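Local coordinates for protein N-acetylneuraminate lyase (Peptoclostridium difficile, PDB 4WOZ) that belongs to the dihydrodipicolinate synthetase family and folds as a TIM barrel, four copies of which make up the assembly, at residues 241-244 against 245-249; 63-66 against 67-71. All coordinates share one frame; numbering follows the deposited sequence.

Contact 1. Residues 241-244 against 245-249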
loop_
_atom_site.group_PDB
_atom_site.type_symbol
_atom_site.label_atom_id
_atom_site.label_comp_id
_atom_site.label_asym_id
_atom_site.label_seq_id
_atom_site.Cartn_x
_atom_site.Cartn_y
_atom_site.Cartn_z
ATOM N N GLU A 241 10.762 31.287 14.576
ATOM C CA GLU A 241 11.633 31.658 13.467
ATOM C C GLU A 241 11.928 30.459 12.565
ATOM O O GLU A 241 11.863 30.563 11.344
ATOM C CB GLU A 241 12.954 32.239 13.990
ATOM C CG GLU A 241 12.831 33.591 14.696
ATOM C CD GLU A 241 12.289 33.488 16.114
ATOM O OE1 GLU A 241 12.079 34.549 16.744
ATOM O OE2 GLU A 241 12.080 32.357 16.607
ATOM N N ALA A 242 12.256 29.319 13.170
ATOM C CA ALA A 242 12.562 28.116 12.400
ATOM C C ALA A 242 11.377 27.723 11.526
ATOM O O ALA A 242 11.542 27.367 10.358
ATOM C CB ALA A 242 12.924 26.976 13.340
ATOM N N LEU A 243 10.182 27.792 12.094
ATOM C CA LEU A 243 8.972 27.437 11.359
ATOM C C LEU A 243 8.779 28.323 10.129
ATOM O O LEU A 243 8.351 27.857 9.079
ATOM C CB LEU A 243 7.748 27.558 12.263
ATOM C CG LEU A 243 6.406 27.272 11.586
ATOM C CD1 LEU A 243 6.432 25.894 10.935
ATOM C CD2 LEU A 243 5.294 27.350 12.621
ATOM N N GLU A 244 9.084 29.607 10.269
ATOM C CA GLU A 244 8.937 30.518 9.152
ATOM C C GLU A 244 9.923 30.182 8.032
ATOM O O GLU A 244 9.590 30.299 6.854
ATOM C CB GLU A 244 9.122 31.963 9.618
ATOM C CG GLU A 244 8.658 32.968 8.590
ATOM C CD GLU A 244 7.289 32.615 8.026
ATOM O OE1 GLU A 244 6.306 32.596 8.802
ATOM O OE2 GLU A 244 7.202 32.343 6.806
ATOM N N VAL A 245 11.134 29.756 8.387
ATOM C CA VAL A 245 12.117 29.401 7.369
ATOM C C VAL A 245 11.694 28.074 6.723
ATOM O O VAL A 245 11.917 27.857 5.535
ATOM C CB VAL A 245 13.550 29.271 7.974
ATOM C CG1 VAL A 245 14.536 28.814 6.906
ATOM C CG2 VAL A 245 14.006 30.619 8.540
ATOM N N GLN A 246 11.083 27.193 7.513
ATOM C CA GLN A 246 10.610 25.908 7.006
ATOM C C GLN A 246 9.420 26.128 6.066
ATOM O O GLN A 246 9.222 25.357 5.133
ATOM C CB GLN A 246 10.168 24.996 8.149
ATOM C CG GLN A 246 9.749 23.608 7.680
ATOM C CD GLN A 246 10.931 22.723 7.310
ATOM O OE1 GLN A 246 11.690 22.291 8.177
ATOM N NE2 GLN A 246 11.096 22.455 6.016
ATOM N N HIS A 247 8.621 27.161 6.333
ATOM C CA HIS A 247 7.473 27.470 5.485
ATOM C C HIS A 247 7.955 27.869 4.097
ATOM O O HIS A 247 7.450 27.370 3.094
ATOM C CB HIS A 247 6.633 28.612 6.069
ATOM C CG HIS A 247 5.668 28.180 7.128
ATOM N ND1 HIS A 247 5.034 26.956 7.105
ATOM C CD2 HIS A 247 5.185 28.833 8.211
ATOM C CE1 HIS A 247 4.203 26.875 8.127
ATOM N NE2 HIS A 247 4.273 28.001 8.814
ATOM N N VAL A 248 8.930 28.777 4.041
ATOM C CA VAL A 248 9.469 29.216 2.756
ATOM C C VAL A 248 10.175 28.043 2.078
ATOM O O VAL A 248 10.070 27.850 0.865
ATOM C CB VAL A 248 10.467 30.381 2.931
ATOM C CG1 VAL A 248 11.078 30.757 1.576
ATOM C CG2 VAL A 248 9.753 31.584 3.549
ATOM N N THR A 249 10.892 27.250 2.866
ATOM C CA THR A 249 11.592 26.097 2.323
ATOM C C THR A 249 10.617 25.123 1.661
ATOM O O THR A 249 10.895 24.592 0.584
ATOM C CB THR A 249 12.381 25.353 3.428
ATOM O OG1 THR A 249 13.547 26.111 3.772
ATOM C CG2 THR A 249 12.813 23.982 2.949
#
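E241 meets V245 one helical turn on. Its O accepts from V245 N at 3.2 Å. The methyl CG2 of V245 lies against the same oxygen.

A242 repeats the pattern: its O accepts from Q246 N at 2.9 Å, with the donor in the carbonyl plane. The CB of Q246 packs on the oxygens of both A242 and L243. The amide end of Q246 leads elsewhere, with OE1 taking a bond from L205 N and NE2 giving one to N250 OD1.

L243 makes the main side-chain contact, with H247. Its CG stands anti to the backbone N (chi1 177°), which carries the branch out alongside the helix to the imidazole. CD1 lies over one ring face, 3.9 Å from the centroid, in a CH-pi contact displaced toward the rim. CG is 3.6 Å from NE2 of H247. L243 O accepts from H247 N at 2.8 Å and also lies over a ring face, 3.3 Å from H247 CG. ND1 of the ring is hydrogen-bonded to E185 of the second subunit, which would fix the turn of the imidazole.

E244 bends at chi2 and brings its carboxylate across H247. OE1 lies at the ring edge, 4.0 Å from CD2, with the two planes 52° apart. This is an edge approach and not an ion pair. E244 O accepts from V248 N at 3.3 Å and, weakly, from H247 N.

All this lies within helix 239-259, which packs outside the barrel. A242 and Q246 touch both helix 220-235 and helix 204-209, V245 and V248 touch the first of these, and L243 touches the second and also V209 of the second subunit.

Contact 2. Residues 63-66 against 67-71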
loop_
_atom_site.group_PDB
_atom_site.type_symbol
_atom_site.label_atom_id
_atom_site.label_comp_id
_atom_site.label_asym_id
_atom_site.label_seq_id
_atom_site.Cartn_x
_atom_site.Cartn_y
_atom_site.Cartn_z
ATOM N N PHE A 63 22.180 5.262 -9.019
ATOM C CA PHE A 63 21.638 4.028 -9.577
ATOM C C PHE A 63 21.412 3.996 -11.084
ATOM O O PHE A 63 20.883 3.022 -11.613
ATOM C CB PHE A 63 20.354 3.692 -8.833
ATOM C CG PHE A 63 20.530 3.659 -7.346
ATOM C CD1 PHE A 63 21.275 2.649 -6.746
ATOM C CD2 PHE A 63 19.994 4.665 -6.549
ATOM C CE1 PHE A 63 21.487 2.638 -5.373
ATOM C CE2 PHE A 63 20.199 4.667 -5.171
ATOM C CZ PHE A 63 20.949 3.650 -4.581
ATOM N N MET A 64 21.816 5.058 -11.772
ATOM C CA MET A 64 21.690 5.134 -13.222
ATOM C C MET A 64 23.094 5.196 -13.813
ATOM O O MET A 64 23.268 5.420 -15.010
ATOM C CB MET A 64 20.916 6.389 -13.637
ATOM C CG MET A 64 19.478 6.441 -13.146
ATOM S SD MET A 64 18.624 7.933 -13.719
ATOM C CE MET A 64 17.962 7.353 -15.248
ATOM N N LEU A 65 24.095 4.990 -12.965
ATOM C CA LEU A 65 25.483 5.061 -13.404
ATOM C C LEU A 65 26.221 3.735 -13.351
ATOM O O LEU A 65 25.881 2.854 -12.564
ATOM C CB LEU A 65 26.236 6.083 -12.550
ATOM C CG LEU A 65 25.594 7.470 -12.493
ATOM C CD1 LEU A 65 26.398 8.380 -11.574
ATOM C CD2 LEU A 65 25.518 8.046 -13.897
ATOM N N SER A 66 27.242 3.608 -14.192
ATOM C CA SER A 66 28.059 2.402 -14.231
ATOM C C SER A 66 29.032 2.494 -13.064
ATOM O O SER A 66 29.291 3.585 -12.549
ATOM C CB SER A 66 28.840 2.325 -15.543
ATOM O OG SER A 66 29.686 3.454 -15.687
ATOM N N THR A 67 29.571 1.356 -12.648
ATOM C CA THR A 67 30.498 1.337 -11.530
ATOM C C THR A 67 31.708 2.255 -11.756
ATOM O O THR A 67 32.189 2.888 -10.818
ATOM C CB THR A 67 30.968 -0.099 -11.242
ATOM O OG1 THR A 67 31.751 -0.116 -10.041
ATOM C CG2 THR A 67 31.803 -0.629 -12.397
ATOM N N ASP A 68 32.190 2.343 -12.996
ATOM C CA ASP A 68 33.332 3.206 -13.298
ATOM C C ASP A 68 32.966 4.676 -13.114
ATOM O O ASP A 68 33.779 5.479 -12.655
ATOM C CB ASP A 68 33.830 2.992 -14.738
ATOM C CG ASP A 68 34.529 1.649 -14.928
ATOM O OD1 ASP A 68 35.452 1.332 -14.146
ATOM O OD2 ASP A 68 34.162 0.913 -15.870
ATOM N N GLU A 69 31.744 5.031 -13.486
ATOM C CA GLU A 69 31.310 6.408 -13.337
ATOM C C GLU A 69 31.245 6.747 -11.853
ATOM O O GLU A 69 31.628 7.842 -11.441
ATOM C CB GLU A 69 29.947 6.603 -13.996
ATOM C CG GLU A 69 29.990 6.419 -15.501
ATOM C CD GLU A 69 28.632 6.565 -16.147
ATOM O OE1 GLU A 69 27.721 5.788 -15.789
ATOM O OE2 GLU A 69 28.479 7.457 -17.012
ATOM N N LYS A 70 30.770 5.795 -11.054
ATOM C CA LYS A 70 30.669 5.998 -9.617
ATOM C C LYS A 70 32.055 6.282 -9.049
ATOM O O LYS A 70 32.225 7.168 -8.212
ATOM C CB LYS A 70 30.072 4.762 -8.941
ATOM C CG LYS A 70 28.603 4.527 -9.273
ATOM C CD LYS A 70 28.086 3.248 -8.634
ATOM C CE LYS A 70 26.629 2.993 -9.010
ATOM N NZ LYS A 70 26.112 1.730 -8.412
ATOM N N LYS A 71 33.043 5.526 -9.515
ATOM C CA LYS A 71 34.411 5.706 -9.060
ATOM C C LYS A 71 34.948 7.079 -9.464
ATOM O O LYS A 71 35.567 7.766 -8.648
ATOM C CB LYS A 71 35.309 4.599 -9.621
ATOM C CG LYS A 71 35.097 3.242 -8.973
ATOM C CD LYS A 71 35.978 2.171 -9.609
ATOM C CE LYS A 71 35.893 0.860 -8.835
ATOM N NZ LYS A 71 36.765 -0.203 -9.411
#
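S66 and E69 form a capping box at the start of helix 67-81. The S66 backbone N gives its hydrogen to E69 OE1 at 2.7 Å. The bond is almost straight, with an N-H...O angle of 174°, and it uses the anti lone pair of OE1. In the other half of the box, E69 N donates to S66 OG at 3.4 Å, a weak bond. S66 OG in turn makes a weak bond to the same OE1 at 3.1 Å. One carboxylate oxygen is thus held by both the backbone and the side chain of the N-cap residue.

The torsions bring the two groups together. S66 chi1 of 60° sets OG between the backbone N and the carbonyl carbon, where both E69 N and E69 OE1 can reach it. E69 has CG beside its own backbone N, and its extended chain runs back to S66. S66 OG comes within 3.0 Å of E69 CG.

L65 packs over the carboxylate from the loop side. Its CB is 3.6 Å from E69 OE1, and its CD2 also touches that oxygen. The two side chains cross at about a right angle. Behind the cap, S66 O accepts from K70 N at 3.1 Å, the first helical bond here. The aliphatic chain of K70 passes this oxygen at CG and reaches L65 O with CE.

Farther out, E69 OE2 forms a salt bridge with R280, a second partner for the same carboxylate. The K70 amine pairs with E98.

The cap joins the loop after strand 52-55 to helix 67-81. T67, K70 and K71 lie against the next helix, 96-109. On the loop side, F63 and M64 pack against the third subunit at Y122 and V94.

The two contacts lie on opposite sides of the chain's centre, with centres about 36 Å apart and nearest atoms about 22 Å apart. Both are partly buried, and neither belongs to the barrel sheet. Contact 1 lies wholly inside helix 239-259, in its first half, where regular backbone bonds run beside a leucine-imidazole contact. Contact 2 sits where a loop becomes a helix. There a serine and a glutamate exchange side-chain to backbone bonds across the helix start, the serine's acceptor bond being weak. They share no helix or strand. Each borders a different neighbouring chain: the second subunit at contact 1, the third at contact 2.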